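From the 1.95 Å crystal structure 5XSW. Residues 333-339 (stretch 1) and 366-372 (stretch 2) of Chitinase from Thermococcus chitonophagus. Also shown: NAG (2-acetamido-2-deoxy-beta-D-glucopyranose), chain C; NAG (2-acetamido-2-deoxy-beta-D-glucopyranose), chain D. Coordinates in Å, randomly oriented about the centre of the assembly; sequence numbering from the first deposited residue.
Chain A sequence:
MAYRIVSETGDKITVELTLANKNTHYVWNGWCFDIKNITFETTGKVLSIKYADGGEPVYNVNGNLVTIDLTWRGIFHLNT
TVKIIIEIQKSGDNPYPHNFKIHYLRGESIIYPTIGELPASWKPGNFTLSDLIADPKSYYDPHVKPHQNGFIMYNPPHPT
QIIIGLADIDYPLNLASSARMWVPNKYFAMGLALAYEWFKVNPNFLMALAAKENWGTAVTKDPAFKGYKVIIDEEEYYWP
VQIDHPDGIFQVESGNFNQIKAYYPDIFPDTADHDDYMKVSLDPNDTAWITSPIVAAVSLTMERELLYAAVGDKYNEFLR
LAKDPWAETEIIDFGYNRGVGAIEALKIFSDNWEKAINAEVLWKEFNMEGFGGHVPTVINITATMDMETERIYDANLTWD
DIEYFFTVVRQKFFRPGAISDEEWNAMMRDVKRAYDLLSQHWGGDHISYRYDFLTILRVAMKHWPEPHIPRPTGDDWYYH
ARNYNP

Stretch 1 (333-339) DFGYNRG
Stretch 2 (366-372) FNMEGFG

A single hydrogen bond joins the two stretches, and it runs from backbone to side chain: F371 N donates to N337 OD1 at 2.9 Å, with an N-H...O angle of 153°, satisfying an amide in a stretch without regular backbone pairing. N337 OD1 also lies 3.4 Å from G370 CA. Glycine suits this position twice over: its phi is positive (phi/psi 71/-178°), and an ideal G370 CB would stand 2.7 Å from N337 OD1, a clash.

Stretch 1 is the last part of a helix, residues 333-338, held by N337 N to D333 O (3.1 Å) and R338 N to F334 O (2.7 Å). G339 leaves helical geometry at 99/163°. Stretch 2 has no regular helix or strand; N367 breaks from a preceding helix at 54/49°, and M368 (-106/42°) and E369 (-63/-35°) lead to G370. Across the stretches, F334 CA and G370 CA are 5.8 Å apart, which sets the register. Contacts advance together along both stretches: F334 meets M368 and G370, then N337 and R338 meet G370 and F371.

F334 (chi1 t, chi2 74°) points toward stretch 2. M368, with rotamers m, t and p, lays CB over one face of the F334 ring, 3.8 Å from the centroid and 21° off the normal, a CH-pi contact. G370 N lies near the ring plane, 3.8 Å from F334 CD1.

N337 (chi1 t, chi2 -123°) also points toward stretch 2. R338 starts sideways, but chi1, chi2 and chi3, all m, bring R338 NE to 3.3 Å from F371 CE2; chi4 of -82° then sets the guanidinium, whose N-H bonds lie in its plane and leave one face free for F371 CE2. F371 (-76/141°) takes chi1 m, chi2 -60°.

Two sugars flank this corner: R338 NH2 donates to NAG (chain D) O7 at 3.2 Å, while NAG (chain C) O6 donates to F371 O at 2.8 Å.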

# COMPACT_ATOMS: atom_id res chain seq x y z
N ASP A 333 -1.57 -18.16 -0.50
CA ASP A 333 -0.14 -17.98 -0.72
C ASP A 333 0.15 -17.29 -2.07
O ASP A 333 1.03 -16.45 -2.18
CB ASP A 333 0.60 -19.30 -0.71
CG ASP A 333 2.08 -19.11 -0.82
OD1 ASP A 333 2.64 -18.61 0.17
OD2 ASP A 333 2.69 -19.34 -1.90
N PHE A 334 -0.54 -17.70 -3.12
CA PHE A 334 -0.35 -17.02 -4.41
C PHE A 334 -0.63 -15.50 -4.31
O PHE A 334 0.13 -14.69 -4.83
CB PHE A 334 -1.25 -17.69 -5.49
CG PHE A 334 -1.18 -17.02 -6.85
CD1 PHE A 334 -0.05 -17.18 -7.66
CD2 PHE A 334 -2.21 -16.23 -7.27
CE1 PHE A 334 0.01 -16.56 -8.92
CE2 PHE A 334 -2.20 -15.64 -8.53
CZ PHE A 334 -1.08 -15.79 -9.36
N GLY A 335 -1.71 -15.13 -3.64
CA GLY A 335 -2.12 -13.75 -3.44
C GLY A 335 -1.07 -12.99 -2.61
O GLY A 335 -0.91 -11.76 -2.70
N TYR A 336 -0.41 -13.72 -1.73
CA TYR A 336 0.61 -13.07 -0.86
C TYR A 336 1.78 -12.67 -1.70
O TYR A 336 2.31 -11.54 -1.57
CB TYR A 336 1.09 -14.02 0.23
CG TYR A 336 2.09 -13.32 1.19
CD1 TYR A 336 1.63 -12.61 2.28
CD2 TYR A 336 3.45 -13.43 0.97
CE1 TYR A 336 2.52 -12.00 3.18
CE2 TYR A 336 4.37 -12.81 1.84
CZ TYR A 336 3.89 -12.09 2.92
OH TYR A 336 4.79 -11.50 3.78
N ASN A 337 2.18 -13.56 -2.59
CA ASN A 337 3.34 -13.29 -3.46
C ASN A 337 3.00 -12.40 -4.69
O ASN A 337 3.76 -11.49 -5.03
CB ASN A 337 3.93 -14.60 -3.93
CG ASN A 337 5.13 -14.42 -4.89
OD1 ASN A 337 5.10 -14.93 -5.99
ND2 ASN A 337 6.18 -13.68 -4.44
N ARG A 338 1.85 -12.62 -5.32
CA ARG A 338 1.54 -11.91 -6.58
C ARG A 338 0.46 -10.84 -6.42
O ARG A 338 0.20 -10.09 -7.35
CB ARG A 338 1.12 -12.91 -7.66
CG ARG A 338 2.21 -13.89 -8.11
CD ARG A 338 3.52 -13.30 -8.67
NE ARG A 338 3.33 -12.21 -9.62
CZ ARG A 338 3.05 -12.34 -10.91
NH1 ARG A 338 2.91 -13.55 -11.46
NH2 ARG A 338 2.95 -11.25 -11.68
N GLY A 339 -0.18 -10.77 -5.26
CA GLY A 339 -1.13 -9.72 -4.92
C GLY A 339 -2.60 -10.16 -5.12
O GLY A 339 -2.89 -11.12 -5.84
N PHE A 366 -4.06 -23.65 -12.85
CA PHE A 366 -4.25 -22.22 -13.02
C PHE A 366 -2.96 -21.44 -13.16
O PHE A 366 -2.98 -20.22 -13.20
CB PHE A 366 -5.09 -21.67 -11.88
CG PHE A 366 -6.56 -21.90 -12.05
CD1 PHE A 366 -7.11 -23.14 -11.79
CD2 PHE A 366 -7.38 -20.89 -12.50
CE1 PHE A 366 -8.46 -23.35 -11.95
CE2 PHE A 366 -8.73 -21.10 -12.66
CZ PHE A 366 -9.27 -22.34 -12.40
N ASN A 367 -1.84 -22.13 -13.22
CA ASN A 367 -0.55 -21.47 -13.32
C ASN A 367 -0.34 -20.43 -12.21
O ASN A 367 0.01 -19.30 -12.48
CB ASN A 367 -0.37 -20.86 -14.70
CG ASN A 367 -0.44 -21.91 -15.79
OD1 ASN A 367 0.43 -22.76 -15.90
ND2 ASN A 367 -1.49 -21.86 -16.59
N MET A 368 -0.59 -20.85 -10.98
CA MET A 368 -0.47 -20.01 -9.80
C MET A 368 0.77 -20.37 -8.99
O MET A 368 0.73 -20.47 -7.78
CB MET A 368 -1.69 -20.09 -8.90
CG MET A 368 -3.01 -20.16 -9.61
SD MET A 368 -4.23 -20.73 -8.43
CE MET A 368 -3.85 -19.73 -7.01
N GLU A 369 1.86 -20.62 -9.69
CA GLU A 369 3.10 -20.92 -9.01
C GLU A 369 3.60 -19.77 -8.15
O GLU A 369 4.21 -19.97 -7.12
CB GLU A 369 4.17 -21.35 -10.00
CG GLU A 369 5.34 -22.01 -9.31
CD GLU A 369 6.05 -23.02 -10.18
OE1 GLU A 369 5.76 -23.07 -11.38
OE2 GLU A 369 6.89 -23.76 -9.64
N GLY A 370 3.37 -18.55 -8.62
CA GLY A 370 4.11 -17.40 -8.13
C GLY A 370 5.58 -17.36 -8.58
O GLY A 370 6.03 -18.25 -9.27
N PHE A 371 6.35 -16.36 -8.15
CA PHE A 371 7.79 -16.35 -8.50
C PHE A 371 8.62 -17.32 -7.69
O PHE A 371 8.40 -17.44 -6.49
CB PHE A 371 8.37 -14.94 -8.31
CG PHE A 371 7.81 -13.92 -9.30
CD1 PHE A 371 7.98 -14.11 -10.66
CD2 PHE A 371 7.12 -12.80 -8.86
CE1 PHE A 371 7.47 -13.19 -11.58
CE2 PHE A 371 6.61 -11.88 -9.77
CZ PHE A 371 6.79 -12.09 -11.13
N GLY A 372 9.59 -17.98 -8.33
CA GLY A 372 10.56 -18.80 -7.62
C GLY A 372 9.91 -20.02 -6.99
O GLY A 372 10.32 -20.47 -5.91
C1 NAG C . 12.84 -14.33 -2.52
C2 NAG C . 12.83 -12.87 -2.26
C3 NAG C . 11.41 -12.37 -2.01
C4 NAG C . 10.46 -12.78 -3.09
C5 NAG C . 10.52 -14.25 -3.24
C6 NAG C . 9.61 -14.64 -4.38
C7 NAG C . 14.72 -11.64 -1.12
C8 NAG C . 15.54 -11.38 0.18
N2 NAG C . 13.68 -12.59 -1.09
O3 NAG C . 11.36 -10.93 -1.87
O4 NAG C . 9.09 -12.52 -2.69
O5 NAG C . 11.88 -14.69 -3.57
O6 NAG C . 9.86 -16.04 -4.49
O7 NAG C . 14.91 -11.03 -2.18
C1 NAG D . 5.29 -9.84 -15.86
C2 NAG D . 4.13 -9.77 -14.89
C3 NAG D . 4.33 -8.64 -13.93
C4 NAG D . 5.64 -8.69 -13.23
C5 NAG D . 6.74 -8.73 -14.22
C6 NAG D . 8.10 -8.89 -13.47
C7 NAG D . 1.78 -10.33 -15.54
C8 NAG D . 0.53 -10.02 -16.39
N2 NAG D . 2.95 -9.52 -15.69
O3 NAG D . 3.27 -8.58 -12.97
O4 NAG D . 5.84 -7.45 -12.47
O5 NAG D . 6.57 -9.89 -15.11
O6 NAG D . 9.06 -8.98 -14.49
O7 NAG D . 1.78 -11.19 -14.68